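PDB 7CTP: protein Niban 2 from Homo sapiens, which may suppress apoptosis and promote melanoma cell invasion, and has cadherin-binding and transcription coactivator activity. Local coordinates for residues F428-R431 against A432-M436; V351-S354 against Q355-E359; S485-K488 against R489-E493; R437-M440 against D441-V444. All coordinates share one frame; numbering follows the deposited sequence.

The chain is a PH-domain-containing piece of a longer protein, and the four interactions are local contacts about one helical turn apart on three of its helices, 342-378, 422-455 and 464-511, which pack together. Interactions 1 and 4 are consecutive on helix 422-455, with centres about 13 Å apart. Interaction 2 lies about 11 Å, centre to centre, from interaction 1, and Phe357 CZ reaches His435 CB at 3.8 Å. Interaction 3 meets interaction 1 where Phe490 CZ lies 3.8 Å from Ala432 CB, and interaction 2 where Thr353 CB lies 3.8 Å from Phe491 CE1. Gln439 of interaction 4 touches both Phe357 and Val486.

Interaction 1: residues F428-R431 against A432-M436; sequences FKQR and AQIHM
Ala432 opens the second segment by donating its N-H to Phe428 O, with N and O 3.0 Å apart; its CB lies 3.3 Å from the same Phe428 O, and the side chain touches Met408 and Phe490 of helix 464-511. Gln433 N bonds to Lys429 O, and its side chain then runs past that carbonyl, CG only 3.1 Å from Lys429 O. With CG anti to the carbonyl carbon (chi1 -66°) and the chain extended beyond it, the amide is carried away from the helix to bond Arg191 NE through OE1 and Tyr405 O through NE2. Replacement of Gln433 by a leucine would probably leave Arg191 NE and the Tyr405 carbonyl each without this partner. The backbone bonds follow the i to i+4 pattern of an alpha-helix, here helix 422-455. Ile434 N pairs with Gln430 O, and the two side chains lie side by side, pointing the same way: Ile434 CG1 approaches Gln430 NE2 at 3.7 Å, while NE2 bonds Arg191 O and OE1 pairs with Asn194 ND2. His435 N reaches Arg431 O in a bond of 166° at the hydrogen, and ring atom CD2 comes within 3.2 Å of the same oxygen, the ring lying obliquely to it. Arg431 turns its guanidinium elsewhere, NH2 bonding Gln497 OE1. The side chain of Met436 packs on Phe357 and Val360 of helix 342-378.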
ATOM      1  N   PHE A 428       4.873   3.519   5.679  1.00 31.90           N
ATOM      2  CA  PHE A 428       6.230   3.138   5.312  1.00 30.57           C
ATOM      3  C   PHE A 428       6.625   1.785   5.887  1.00 31.24           C
ATOM      4  O   PHE A 428       7.478   1.104   5.311  1.00 33.07           O
ATOM      5  CB  PHE A 428       7.185   4.263   5.704  1.00 34.47           C
ATOM      6  CG  PHE A 428       7.068   5.452   4.793  1.00 34.05           C
ATOM      7  CD1 PHE A 428       7.128   5.272   3.414  1.00 53.23           C
ATOM      8  CD2 PHE A 428       6.839   6.719   5.285  1.00 46.78           C
ATOM      9  CE1 PHE A 428       6.995   6.351   2.552  1.00 50.39           C
ATOM     10  CE2 PHE A 428       6.701   7.796   4.429  1.00 41.41           C
ATOM     11  CZ  PHE A 428       6.780   7.613   3.068  1.00 38.59           C
ATOM     12  N   LYS A 429       5.985   1.345   6.970  1.00 28.22           N
ATOM     13  CA  LYS A 429       6.153  -0.048   7.379  1.00 30.38           C
ATOM     14  C   LYS A 429       5.550  -1.001   6.361  1.00 29.13           C
ATOM     15  O   LYS A 429       6.158  -2.023   6.032  1.00 28.64           O
ATOM     16  CB  LYS A 429       5.541  -0.287   8.758  1.00 33.25           C
ATOM     17  CG  LYS A 429       6.164   0.545   9.840  1.00 39.26           C
ATOM     18  CD  LYS A 429       5.468   0.397  11.186  1.00 47.91           C
ATOM     19  CE  LYS A 429       4.527  -0.793  11.225  1.00 50.94           C
ATOM     20  NZ  LYS A 429       3.828  -0.867  12.540  1.00 69.81           N
ATOM     21  N   GLN A 430       4.360  -0.673   5.850  1.00 28.94           N
ATOM     22  CA  GLN A 430       3.710  -1.511   4.848  1.00 28.17           C
ATOM     23  C   GLN A 430       4.555  -1.594   3.582  1.00 31.36           C
ATOM     24  O   GLN A 430       4.784  -2.684   3.044  1.00 29.40           O
ATOM     25  CB  GLN A 430       2.310  -0.965   4.559  1.00 26.82           C
ATOM     26  CG  GLN A 430       1.728  -1.272   3.173  1.00 28.27           C
ATOM     27  CD  GLN A 430       0.917  -2.565   3.133  1.00 28.57           C
ATOM     28  OE1 GLN A 430       0.277  -2.956   4.121  1.00 32.86           O
ATOM     29  NE2 GLN A 430       0.911  -3.214   1.976  1.00 25.36           N
ATOM     30  N   ARG A 431       5.054  -0.448   3.108  1.00 27.82           N
ATOM     31  CA  ARG A 431       5.842  -0.448   1.879  1.00 28.49           C
ATOM     32  C   ARG A 431       7.155  -1.195   2.068  1.00 27.64           C
ATOM     33  O   ARG A 431       7.554  -1.974   1.198  1.00 28.66           O
ATOM     34  CB  ARG A 431       6.097   0.981   1.405  1.00 31.37           C
ATOM     35  CG  ARG A 431       4.824   1.751   1.104  1.00 41.36           C
ATOM     36  CD  ARG A 431       4.933   2.597  -0.151  1.00 55.05           C
ATOM     37  NE  ARG A 431       3.701   3.342  -0.398  1.00 56.95           N
ATOM     38  CZ  ARG A 431       3.638   4.668  -0.494  1.00 54.89           C
ATOM     39  NH1 ARG A 431       2.470   5.263  -0.723  1.00 47.76           N
ATOM     40  NH2 ARG A 431       4.745   5.394  -0.364  1.00 39.01           N
ATOM     41  N   ALA A 432       7.826  -0.993   3.205  1.00 26.19           N
ATOM     42  CA  ALA A 432       9.077  -1.716   3.453  1.00 27.60           C
ATOM     43  C   ALA A 432       8.857  -3.226   3.458  1.00 26.96           C
ATOM     44  O   ALA A 432       9.680  -3.985   2.924  1.00 24.89           O
ATOM     45  CB  ALA A 432       9.701  -1.261   4.774  1.00 25.78           C
ATOM     46  N   GLN A 433       7.756  -3.684   4.057  1.00 24.25           N
ATOM     47  CA  GLN A 433       7.499  -5.120   4.136  1.00 24.47           C
ATOM     48  C   GLN A 433       7.189  -5.700   2.762  1.00 26.72           C
ATOM     49  O   GLN A 433       7.619  -6.815   2.439  1.00 23.63           O
ATOM     50  CB  GLN A 433       6.364  -5.392   5.121  1.00 20.25           C
ATOM     51  CG  GLN A 433       6.752  -5.020   6.546  1.00 23.48           C
ATOM     52  CD  GLN A 433       5.625  -5.169   7.546  1.00 28.38           C
ATOM     53  OE1 GLN A 433       4.445  -5.127   7.194  1.00 25.45           O
ATOM     54  NE2 GLN A 433       5.991  -5.332   8.818  1.00 28.46           N
ATOM     55  N   ILE A 434       6.469  -4.950   1.925  1.00 24.60           N
ATOM     56  CA  ILE A 434       6.201  -5.434   0.570  1.00 25.57           C
ATOM     57  C   ILE A 434       7.504  -5.578  -0.211  1.00 22.84           C
ATOM     58  O   ILE A 434       7.705  -6.566  -0.931  1.00 26.94           O
ATOM     59  CB  ILE A 434       5.197  -4.507  -0.148  1.00 30.97           C
ATOM     60  CG1 ILE A 434       3.765  -4.800   0.322  1.00 22.79           C
ATOM     61  CG2 ILE A 434       5.282  -4.672  -1.667  1.00 30.65           C
ATOM     62  CD1 ILE A 434       3.260  -6.193  -0.009  1.00 27.04           C
ATOM     63  N   HIS A 435       8.416  -4.608  -0.070  1.00 23.65           N
ATOM     64  CA  HIS A 435       9.721  -4.733  -0.714  1.00 26.51           C
ATOM     65  C   HIS A 435      10.458  -5.972  -0.221  1.00 24.35           C
ATOM     66  O   HIS A 435      11.125  -6.657  -1.006  1.00 23.13           O
ATOM     67  CB  HIS A 435      10.586  -3.495  -0.469  1.00 23.60           C
ATOM     68  CG  HIS A 435      10.148  -2.268  -1.208  1.00 26.71           C
ATOM     69  ND1 HIS A 435       9.999  -2.231  -2.579  1.00 37.90           N
ATOM     70  CD2 HIS A 435       9.864  -1.019  -0.766  1.00 35.97           C
ATOM     71  CE1 HIS A 435       9.620  -1.018  -2.946  1.00 46.19           C
ATOM     72  NE2 HIS A 435       9.531  -0.263  -1.864  1.00 36.52           N
ATOM     73  N   MET A 436      10.367  -6.271   1.081  1.00 24.97           N
ATOM     74  CA  MET A 436      11.040  -7.462   1.595  1.00 24.21           C
ATOM     75  C   MET A 436      10.481  -8.724   0.959  1.00 28.33           C
ATOM     76  O   MET A 436      11.235  -9.644   0.620  1.00 25.40           O
ATOM     77  CB  MET A 436      10.919  -7.534   3.119  1.00 20.82           C
ATOM     78  CG  MET A 436      11.735  -6.501   3.840  1.00 23.46           C
ATOM     79  SD  MET A 436      11.401  -6.564   5.613  1.00 33.15           S
ATOM     80  CE  MET A 436      11.763  -4.872   6.042  1.00 29.27           C
TER

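Interaction 2: residues V351-S354 against Q355-E359; sequences VPTS and QGFTE
Thr353 and Phe357 make the main apolar contact, lying side by side and pointing the same way, with Thr353 CG2 3.8 Å from Phe357 CE1. The methyl is brought there by a chi1 of -57°, which sets CG2 anti to the backbone N and leaves OG1 on the other branch to bond Leu349 O. Phe357 also presents its edge to the backbone: CD1 is 3.1 Å from Thr353 O, which lies near the plane of the ring. A second pair is formed nearer the surface, where Val351 CG1 stands 3.9 Å from Gln355 NE2 and the extended Gln355 chain runs back alongside Val351, its CG 3.3 Å from Val351 O.

The backbone bonds are those of an alpha-helix, each N reaching the carbonyl four residues earlier: Gln355 to Val351, Gly356 to Pro352, Phe357 to Thr353 and Thr358 to Ser354. Pro352 has no N-H to give to the preceding turn, and helix 342-378 is kinked there, while its own O accepts from Gly356 N at 2.9 Å.

Among polar side chains, Ser354 OG turns back to bond Met350 O and has a weak bond from Arg487 NH1 of helix 464-511. In the packing against the neighbouring helices, Gly356 lacks a side chain, which probably leaves room for Met436 of helix 422-455, and Phe357 is held between that helix, where it touches His435, Met436 and Gln439, and helix 464-511, where it touches Ser483 and Arg487.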
ATOM      1  N   VAL A 351      17.343   2.105  10.004  1.00 30.19           N
ATOM      2  CA  VAL A 351      17.749   1.067  10.943  1.00 33.91           C
ATOM      3  C   VAL A 351      16.804  -0.127  10.842  1.00 33.84           C
ATOM      4  O   VAL A 351      17.272  -1.234  10.534  1.00 32.14           O
ATOM      5  CB  VAL A 351      17.850   1.631  12.370  1.00 37.61           C
ATOM      6  CG1 VAL A 351      18.137   0.507  13.364  1.00 38.64           C
ATOM      7  CG2 VAL A 351      18.944   2.681  12.428  1.00 45.09           C
ATOM      8  N   PRO A 352      15.487   0.024  11.055  1.00 28.87           N
ATOM      9  CA  PRO A 352      14.629  -1.165  10.955  1.00 28.69           C
ATOM     10  C   PRO A 352      14.566  -1.731   9.546  1.00 25.38           C
ATOM     11  O   PRO A 352      14.544  -2.956   9.381  1.00 26.82           O
ATOM     12  CB  PRO A 352      13.261  -0.653  11.428  1.00 29.21           C
ATOM     13  CG  PRO A 352      13.298   0.807  11.140  1.00 33.72           C
ATOM     14  CD  PRO A 352      14.699   1.221  11.411  1.00 26.22           C
ATOM     15  N   THR A 353      14.543  -0.865   8.528  1.00 26.37           N
ATOM     16  CA  THR A 353      14.477  -1.335   7.147  1.00 30.05           C
ATOM     17  C   THR A 353      15.671  -2.215   6.809  1.00 26.60           C
ATOM     18  O   THR A 353      15.522  -3.273   6.188  1.00 29.35           O
ATOM     19  CB  THR A 353      14.421  -0.152   6.177  1.00 29.40           C
ATOM     20  OG1 THR A 353      13.296   0.683   6.484  1.00 27.60           O
ATOM     21  CG2 THR A 353      14.296  -0.662   4.738  1.00 32.12           C
ATOM     22  N   SER A 354      16.869  -1.768   7.183  1.00 28.45           N
ATOM     23  CA  SER A 354      18.077  -2.523   6.870  1.00 32.30           C
ATOM     24  C   SER A 354      18.142  -3.815   7.673  1.00 31.79           C
ATOM     25  O   SER A 354      18.594  -4.846   7.160  1.00 33.28           O
ATOM     26  CB  SER A 354      19.309  -1.659   7.110  1.00 32.78           C
ATOM     27  OG  SER A 354      19.294  -0.548   6.223  1.00 36.44           O
ATOM     28  N   GLN A 355      17.691  -3.784   8.932  1.00 31.30           N
ATOM     29  CA  GLN A 355      17.571  -5.024   9.693  1.00 29.42           C
ATOM     30  C   GLN A 355      16.641  -6.002   8.991  1.00 31.81           C
ATOM     31  O   GLN A 355      16.916  -7.207   8.942  1.00 30.78           O
ATOM     32  CB  GLN A 355      17.074  -4.731  11.108  1.00 36.16           C
ATOM     33  CG  GLN A 355      18.103  -4.052  11.985  1.00 34.87           C
ATOM     34  CD  GLN A 355      17.549  -3.664  13.335  1.00 34.65           C
ATOM     35  OE1 GLN A 355      16.342  -3.700  13.556  1.00 43.99           O
ATOM     36  NE2 GLN A 355      18.433  -3.284  14.248  1.00 41.21           N
ATOM     37  N   GLY A 356      15.540  -5.501   8.431  1.00 29.18           N
ATOM     38  CA  GLY A 356      14.595  -6.384   7.768  1.00 28.55           C
ATOM     39  C   GLY A 356      15.167  -7.028   6.519  1.00 23.95           C
ATOM     40  O   GLY A 356      14.977  -8.224   6.279  1.00 28.60           O
ATOM     41  N   PHE A 357      15.879  -6.245   5.706  1.00 29.20           N
ATOM     42  CA  PHE A 357      16.473  -6.801   4.492  1.00 24.52           C
ATOM     43  C   PHE A 357      17.574  -7.796   4.831  1.00 25.90           C
ATOM     44  O   PHE A 357      17.726  -8.821   4.156  1.00 30.16           O
ATOM     45  CB  PHE A 357      17.009  -5.678   3.606  1.00 27.91           C
ATOM     46  CG  PHE A 357      15.963  -5.039   2.716  1.00 30.04           C
ATOM     47  CD1 PHE A 357      14.991  -4.206   3.250  1.00 31.13           C
ATOM     48  CD2 PHE A 357      15.963  -5.266   1.351  1.00 36.04           C
ATOM     49  CE1 PHE A 357      14.035  -3.621   2.443  1.00 28.17           C
ATOM     50  CE2 PHE A 357      15.004  -4.678   0.532  1.00 43.27           C
ATOM     51  CZ  PHE A 357      14.043  -3.855   1.082  1.00 34.07           C
ATOM     52  N   THR A 358      18.344  -7.519   5.886  1.00 27.10           N
ATOM     53  CA  THR A 358      19.340  -8.483   6.344  1.00 29.95           C
ATOM     54  C   THR A 358      18.686  -9.764   6.859  1.00 28.12           C
ATOM     55  O   THR A 358      19.183 -10.868   6.601  1.00 30.03           O
ATOM     56  CB  THR A 358      20.224  -7.847   7.413  1.00 36.27           C
ATOM     57  OG1 THR A 358      20.976  -6.783   6.819  1.00 35.46           O
ATOM     58  CG2 THR A 358      21.185  -8.878   8.000  1.00 38.06           C
ATOM     59  N   GLU A 359      17.557  -9.642   7.565  1.00 26.03           N
ATOM     60  CA  GLU A 359      16.850 -10.830   8.032  1.00 27.95           C
ATOM     61  C   GLU A 359      16.326 -11.663   6.864  1.00 26.77           C
ATOM     62  O   GLU A 359      16.374 -12.897   6.910  1.00 28.95           O
ATOM     63  CB  GLU A 359      15.717 -10.432   8.980  1.00 26.11           C
ATOM     64  CG  GLU A 359      14.929 -11.613   9.571  1.00 26.61           C
ATOM     65  CD  GLU A 359      15.711 -12.418  10.616  1.00 33.16           C
ATOM     66  OE1 GLU A 359      15.203 -13.480  11.030  1.00 35.68           O
ATOM     67  OE2 GLU A 359      16.810 -11.992  11.026  1.00 35.64           O
TER

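Interaction 3: residues S485-K488 against R489-E493; sequences SVRK and RFFRE
Phe491 lays one ring face over the carbonyl of Arg487, whose O sits 3.0 Å above the ring plane and is offset toward the rim. CG anti to the carbonyl carbon (chi1 -60°) lays the ring back along the helix, and the far edge meets the aliphatic base of Arg487, with CE2 3.8 Å from Arg487 CB. The same oxygen accepts Phe491 N at 2.8 Å, so the carbonyl is bonded by the amide and roofed by the ring. An alanine in place of Phe491 is likely to uncover the Arg487 carbonyl and open a gap against Leu346 and Leu349. Arg489 lies differently: its chain bends at chi3, and one guanidinium face is loosely turned to Val486 CA, 4.3 Å above the plane and offset toward the rim, while Arg489 N bonds Ser485 O. Phe490, whose ring leads away from the first segment, touches it through CB, 3.3 Å from Val486 O.

This turn of helix 464-511 is packed on several sides. Phe490 meets Thr353 of helix 342-378 and Arg431 and Ala432 of helix 422-455, Val486 touches His435 and Gln439, and Lys488 and Arg492 rest against helix 532-555.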
ATOM      1  N   SER A 485      20.188  -1.117  -3.821  1.00 31.89           N
ATOM      2  CA  SER A 485      19.441  -0.336  -4.805  1.00 30.55           C
ATOM      3  C   SER A 485      18.028  -0.057  -4.313  1.00 24.78           C
ATOM      4  O   SER A 485      17.563   1.090  -4.335  1.00 30.41           O
ATOM      5  CB  SER A 485      19.395  -1.072  -6.143  1.00 38.19           C
ATOM      6  OG  SER A 485      20.689  -1.155  -6.711  1.00 41.14           O
ATOM      7  N   VAL A 486      17.344  -1.103  -3.848  1.00 27.24           N
ATOM      8  CA  VAL A 486      15.952  -0.970  -3.431  1.00 30.71           C
ATOM      9  C   VAL A 486      15.849  -0.079  -2.205  1.00 30.54           C
ATOM     10  O   VAL A 486      14.972   0.791  -2.128  1.00 28.01           O
ATOM     11  CB  VAL A 486      15.338  -2.361  -3.186  1.00 31.88           C
ATOM     12  CG1 VAL A 486      13.981  -2.234  -2.470  1.00 30.15           C
ATOM     13  CG2 VAL A 486      15.176  -3.105  -4.508  1.00 31.36           C
ATOM     14  N   ARG A 487      16.756  -0.252  -1.241  1.00 25.80           N
ATOM     15  CA  ARG A 487      16.685   0.555  -0.027  1.00 28.79           C
ATOM     16  C   ARG A 487      16.991   2.024  -0.307  1.00 31.17           C
ATOM     17  O   ARG A 487      16.324   2.909   0.240  1.00 27.09           O
ATOM     18  CB  ARG A 487      17.611  -0.018   1.046  1.00 27.39           C
ATOM     19  CG  ARG A 487      16.966  -1.187   1.779  1.00 30.91           C
ATOM     20  CD  ARG A 487      17.861  -1.733   2.877  1.00 30.59           C
ATOM     21  NE  ARG A 487      19.027  -2.411   2.320  1.00 31.74           N
ATOM     22  CZ  ARG A 487      20.279  -2.123   2.658  1.00 40.96           C
ATOM     23  NH1 ARG A 487      20.507  -1.168   3.548  1.00 41.04           N
ATOM     24  NH2 ARG A 487      21.294  -2.783   2.110  1.00 32.40           N
ATOM     25  N   LYS A 488      17.968   2.317  -1.173  1.00 28.28           N
ATOM     26  CA  LYS A 488      18.258   3.722  -1.459  1.00 35.17           C
ATOM     27  C   LYS A 488      17.061   4.411  -2.099  1.00 29.74           C
ATOM     28  O   LYS A 488      16.735   5.556  -1.758  1.00 29.63           O
ATOM     29  CB  LYS A 488      19.478   3.877  -2.361  1.00 38.50           C
ATOM     30  CG  LYS A 488      19.839   5.373  -2.524  1.00 49.34           C
ATOM     31  CD  LYS A 488      20.390   5.733  -3.903  1.00 66.25           C
ATOM     32  CE  LYS A 488      20.152   7.211  -4.238  1.00 63.97           C
ATOM     33  NZ  LYS A 488      21.020   8.149  -3.456  1.00 59.51           N
ATOM     34  N   ARG A 489      16.416   3.733  -3.052  1.00 26.80           N
ATOM     35  CA  ARG A 489      15.222   4.280  -3.693  1.00 32.34           C
ATOM     36  C   ARG A 489      14.104   4.478  -2.679  1.00 33.08           C
ATOM     37  O   ARG A 489      13.385   5.487  -2.713  1.00 29.76           O
ATOM     38  CB  ARG A 489      14.768   3.354  -4.819  1.00 31.90           C
ATOM     39  CG  ARG A 489      13.621   3.884  -5.687  1.00 41.91           C
ATOM     40  CD  ARG A 489      13.138   2.787  -6.644  1.00 52.97           C
ATOM     41  NE  ARG A 489      14.232   1.900  -7.047  1.00 52.62           N
ATOM     42  CZ  ARG A 489      14.123   0.580  -7.207  1.00 66.18           C
ATOM     43  NH1 ARG A 489      12.962  -0.034  -6.999  1.00 54.34           N
ATOM     44  NH2 ARG A 489      15.183  -0.129  -7.578  1.00 51.49           N
ATOM     45  N   PHE A 490      13.957   3.523  -1.762  1.00 28.91           N
ATOM     46  CA  PHE A 490      12.907   3.592  -0.755  1.00 32.63           C
ATOM     47  C   PHE A 490      13.140   4.755   0.199  1.00 30.92           C
ATOM     48  O   PHE A 490      12.211   5.503   0.525  1.00 32.06           O
ATOM     49  CB  PHE A 490      12.844   2.263  -0.005  1.00 28.85           C
ATOM     50  CG  PHE A 490      11.926   2.261   1.187  1.00 33.06           C
ATOM     51  CD1 PHE A 490      10.551   2.374   1.029  1.00 36.92           C
ATOM     52  CD2 PHE A 490      12.440   2.131   2.464  1.00 32.04           C
ATOM     53  CE1 PHE A 490       9.711   2.361   2.139  1.00 32.01           C
ATOM     54  CE2 PHE A 490      11.607   2.116   3.570  1.00 37.69           C
ATOM     55  CZ  PHE A 490      10.239   2.234   3.403  1.00 31.15           C
ATOM     56  N   PHE A 491      14.388   4.937   0.644  1.00 27.87           N
ATOM     57  CA  PHE A 491      14.695   6.033   1.559  1.00 26.11           C
ATOM     58  C   PHE A 491      14.502   7.384   0.881  1.00 28.29           C
ATOM     59  O   PHE A 491      14.000   8.329   1.499  1.00 27.81           O
ATOM     60  CB  PHE A 491      16.127   5.917   2.084  1.00 26.35           C
ATOM     61  CG  PHE A 491      16.403   4.649   2.840  1.00 30.31           C
ATOM     62  CD1 PHE A 491      15.419   4.022   3.583  1.00 29.42           C
ATOM     63  CD2 PHE A 491      17.667   4.083   2.800  1.00 41.83           C
ATOM     64  CE1 PHE A 491      15.695   2.849   4.274  1.00 32.91           C
ATOM     65  CE2 PHE A 491      17.946   2.925   3.484  1.00 30.83           C
ATOM     66  CZ  PHE A 491      16.967   2.303   4.225  1.00 31.95           C
ATOM     67  N   ARG A 492      14.926   7.494  -0.384  1.00 27.17           N
ATOM     68  CA  ARG A 492      14.747   8.727  -1.142  1.00 31.05           C
ATOM     69  C   ARG A 492      13.268   9.046  -1.308  1.00 29.37           C
ATOM     70  O   ARG A 492      12.833  10.176  -1.060  1.00 27.71           O
ATOM     71  CB  ARG A 492      15.444   8.589  -2.500  1.00 31.54           C
ATOM     72  CG  ARG A 492      15.043   9.594  -3.585  1.00 53.01           C
ATOM     73  CD  ARG A 492      15.255   8.963  -4.965  1.00 46.48           C
ATOM     74  NE  ARG A 492      15.081   9.899  -6.072  1.00 67.79           N
ATOM     75  CZ  ARG A 492      13.912  10.204  -6.631  1.00 71.11           C
ATOM     76  NH1 ARG A 492      13.862  11.066  -7.639  1.00 59.73           N
ATOM     77  NH2 ARG A 492      12.793   9.650  -6.183  1.00 66.74           N
ATOM     78  N   GLU A 493      12.484   8.044  -1.717  1.00 28.47           N
ATOM     79  CA  GLU A 493      11.043   8.212  -1.878  1.00 33.23           C
ATOM     80  C   GLU A 493      10.390   8.653  -0.574  1.00 32.53           C
ATOM     81  O   GLU A 493       9.582   9.588  -0.565  1.00 29.76           O
ATOM     82  CB  GLU A 493      10.414   6.910  -2.381  1.00 39.02           C
ATOM     83  CG  GLU A 493       8.888   6.927  -2.344  1.00 49.72           C
ATOM     84  CD  GLU A 493       8.231   5.603  -2.717  1.00 76.62           C
ATOM     85  OE1 GLU A 493       7.648   5.533  -3.825  1.00 81.10           O
ATOM     86  OE2 GLU A 493       8.264   4.653  -1.897  1.00 58.13           O
TER

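Interaction 4: residues R437-M440 against D441-V444; sequences REQM and DNAV
Arg437 through Met440 offer their carbonyls in turn to the amides of Asp441, Asn442, Ala443 and Val444, the i to i+4 pattern of an alpha-helix within helix 422-455. The shortest is Asn442 N to Glu438 O at 2.8 Å, whereas Ala443 N meets Gln439 O at a more bent 146° at the hydrogen.

Asn442 brings its amide back over this turn, with CG anti to the carbonyl carbon (chi1 -65°), and CG lies 3.2 Å from Glu438 O. The Gln439 chain, bent at chi2, swings its amide across that of Asn442; the two planes stand 88° apart, with Gln439 NE2 3.7 Å from Asn442 ND2. One water joins them, donating to Gln439 OE1 at 2.8 Å and accepting from Asn442 ND2 at 3.1 Å. Met440 SD makes a loose apolar contact, 4.4 Å from Val444 CG1, and the side chain touches Val360, Val363 and Phe364 of helix 342-378. The Asp441 carboxylate leads away from the first segment, to a salt bridge from OD1 to Arg60 NH2, and Arg437 NH1 hydrogen-bonds His192 ND1.

Because the two amides meet through N-H groups rather than a donor and an acceptor, the water supplies the link that their direct contact lacks.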
ATOM      1  N   ARG A 437       9.159  -8.788   0.793  1.00 22.80           N
ATOM      2  CA  ARG A 437       8.545  -9.947   0.154  1.00 23.15           C
ATOM      3  C   ARG A 437       9.016 -10.080  -1.287  1.00 26.45           C
ATOM      4  O   ARG A 437       9.351 -11.180  -1.748  1.00 27.11           O
ATOM      5  CB  ARG A 437       7.025  -9.839   0.215  1.00 23.56           C
ATOM      6  CG  ARG A 437       6.291 -11.124  -0.159  1.00 24.39           C
ATOM      7  CD  ARG A 437       4.782 -10.972   0.004  1.00 28.45           C
ATOM      8  NE  ARG A 437       4.212 -10.079  -1.013  1.00 27.18           N
ATOM      9  CZ  ARG A 437       2.911  -9.967  -1.259  1.00 27.00           C
ATOM     10  NH1 ARG A 437       2.046 -10.697  -0.565  1.00 25.34           N
ATOM     11  NH2 ARG A 437       2.475  -9.132  -2.200  1.00 29.51           N
ATOM     12  N   GLU A 438       9.059  -8.958  -2.007  1.00 25.98           N
ATOM     13  CA  GLU A 438       9.524  -8.968  -3.392  1.00 23.06           C
ATOM     14  C   GLU A 438      10.958  -9.468  -3.479  1.00 25.86           C
ATOM     15  O   GLU A 438      11.282 -10.321  -4.312  1.00 29.89           O
ATOM     16  CB  GLU A 438       9.402  -7.564  -3.987  1.00 23.60           C
ATOM     17  CG  GLU A 438       7.960  -7.118  -4.175  1.00 30.83           C
ATOM     18  CD  GLU A 438       7.826  -5.628  -4.449  1.00 41.62           C
ATOM     19  OE1 GLU A 438       6.747  -5.222  -4.930  1.00 37.24           O
ATOM     20  OE2 GLU A 438       8.779  -4.869  -4.174  1.00 40.90           O
ATOM     21  N   GLN A 439      11.835  -8.953  -2.618  1.00 26.40           N
ATOM     22  CA  GLN A 439      13.247  -9.322  -2.726  1.00 28.75           C
ATOM     23  C   GLN A 439      13.474 -10.776  -2.331  1.00 29.34           C
ATOM     24  O   GLN A 439      14.351 -11.446  -2.894  1.00 27.98           O
ATOM     25  CB  GLN A 439      14.107  -8.383  -1.893  1.00 27.80           C
ATOM     26  CG  GLN A 439      14.174  -6.972  -2.463  1.00 35.47           C
ATOM     27  CD  GLN A 439      14.378  -6.959  -3.972  1.00 48.50           C
ATOM     28  OE1 GLN A 439      15.380  -7.465  -4.477  1.00 43.34           O
ATOM     29  NE2 GLN A 439      13.430  -6.377  -4.696  1.00 36.50           N
ATOM     30  N   MET A 440      12.686 -11.292  -1.384  1.00 25.48           N
ATOM     31  CA  MET A 440      12.773 -12.716  -1.072  1.00 25.00           C
ATOM     32  C   MET A 440      12.299 -13.562  -2.247  1.00 30.15           C
ATOM     33  O   MET A 440      12.943 -14.558  -2.603  1.00 27.57           O
ATOM     34  CB  MET A 440      11.968 -13.041   0.183  1.00 26.10           C
ATOM     35  CG  MET A 440      11.939 -14.523   0.532  1.00 26.15           C
ATOM     36  SD  MET A 440      13.562 -15.124   1.058  1.00 27.05           S
ATOM     37  CE  MET A 440      13.373 -14.963   2.826  1.00 28.50           C
ATOM     38  N   ASP A 441      11.181 -13.178  -2.872  1.00 26.27           N
ATOM     39  CA  ASP A 441      10.696 -13.935  -4.022  1.00 27.65           C
ATOM     40  C   ASP A 441      11.706 -13.898  -5.158  1.00 24.95           C
ATOM     41  O   ASP A 441      11.936 -14.912  -5.828  1.00 27.51           O
ATOM     42  CB  ASP A 441       9.347 -13.396  -4.496  1.00 28.53           C
ATOM     43  CG  ASP A 441       8.636 -14.352  -5.452  1.00 26.76           C
ATOM     44  OD1 ASP A 441       8.509 -15.554  -5.123  1.00 29.91           O
ATOM     45  OD2 ASP A 441       8.181 -13.891  -6.526  1.00 33.65           O
ATOM     46  N   ASN A 442      12.326 -12.743  -5.383  1.00 25.47           N
ATOM     47  CA  ASN A 442      13.338 -12.662  -6.433  1.00 28.71           C
ATOM     48  C   ASN A 442      14.529 -13.557  -6.111  1.00 33.09           C
ATOM     49  O   ASN A 442      15.104 -14.184  -7.008  1.00 29.55           O
ATOM     50  CB  ASN A 442      13.793 -11.219  -6.631  1.00 27.02           C
ATOM     51  CG  ASN A 442      12.679 -10.315  -7.154  1.00 28.22           C
ATOM     52  OD1 ASN A 442      11.603 -10.788  -7.535  1.00 32.02           O
ATOM     53  ND2 ASN A 442      12.936  -9.015  -7.173  1.00 34.96           N
ATOM     54  N   ALA A 443      14.907 -13.641  -4.835  1.00 30.24           N
ATOM     55  CA  ALA A 443      16.060 -14.460  -4.462  1.00 27.85           C
ATOM     56  C   ALA A 443      15.790 -15.936  -4.718  1.00 30.94           C
ATOM     57  O   ALA A 443      16.639 -16.648  -5.277  1.00 30.53           O
ATOM     58  CB  ALA A 443      16.440 -14.216  -2.998  1.00 26.38           C
ATOM     59  N   VAL A 444      14.614 -16.426  -4.319  1.00 26.92           N
ATOM     60  CA  VAL A 444      14.335 -17.847  -4.508  1.00 23.84           C
ATOM     61  C   VAL A 444      14.072 -18.155  -5.977  1.00 31.66           C
ATOM     62  O   VAL A 444      14.465 -19.217  -6.471  1.00 31.99           O
ATOM     63  CB  VAL A 444      13.178 -18.311  -3.603  1.00 28.23           C
ATOM     64  CG1 VAL A 444      13.560 -18.120  -2.136  1.00 31.24           C
ATOM     65  CG2 VAL A 444      11.898 -17.589  -3.950  1.00 34.75           C
TER
HETATM   66  O   HOH W   1      15.634  -7.510  -7.291  1.00 40.93           O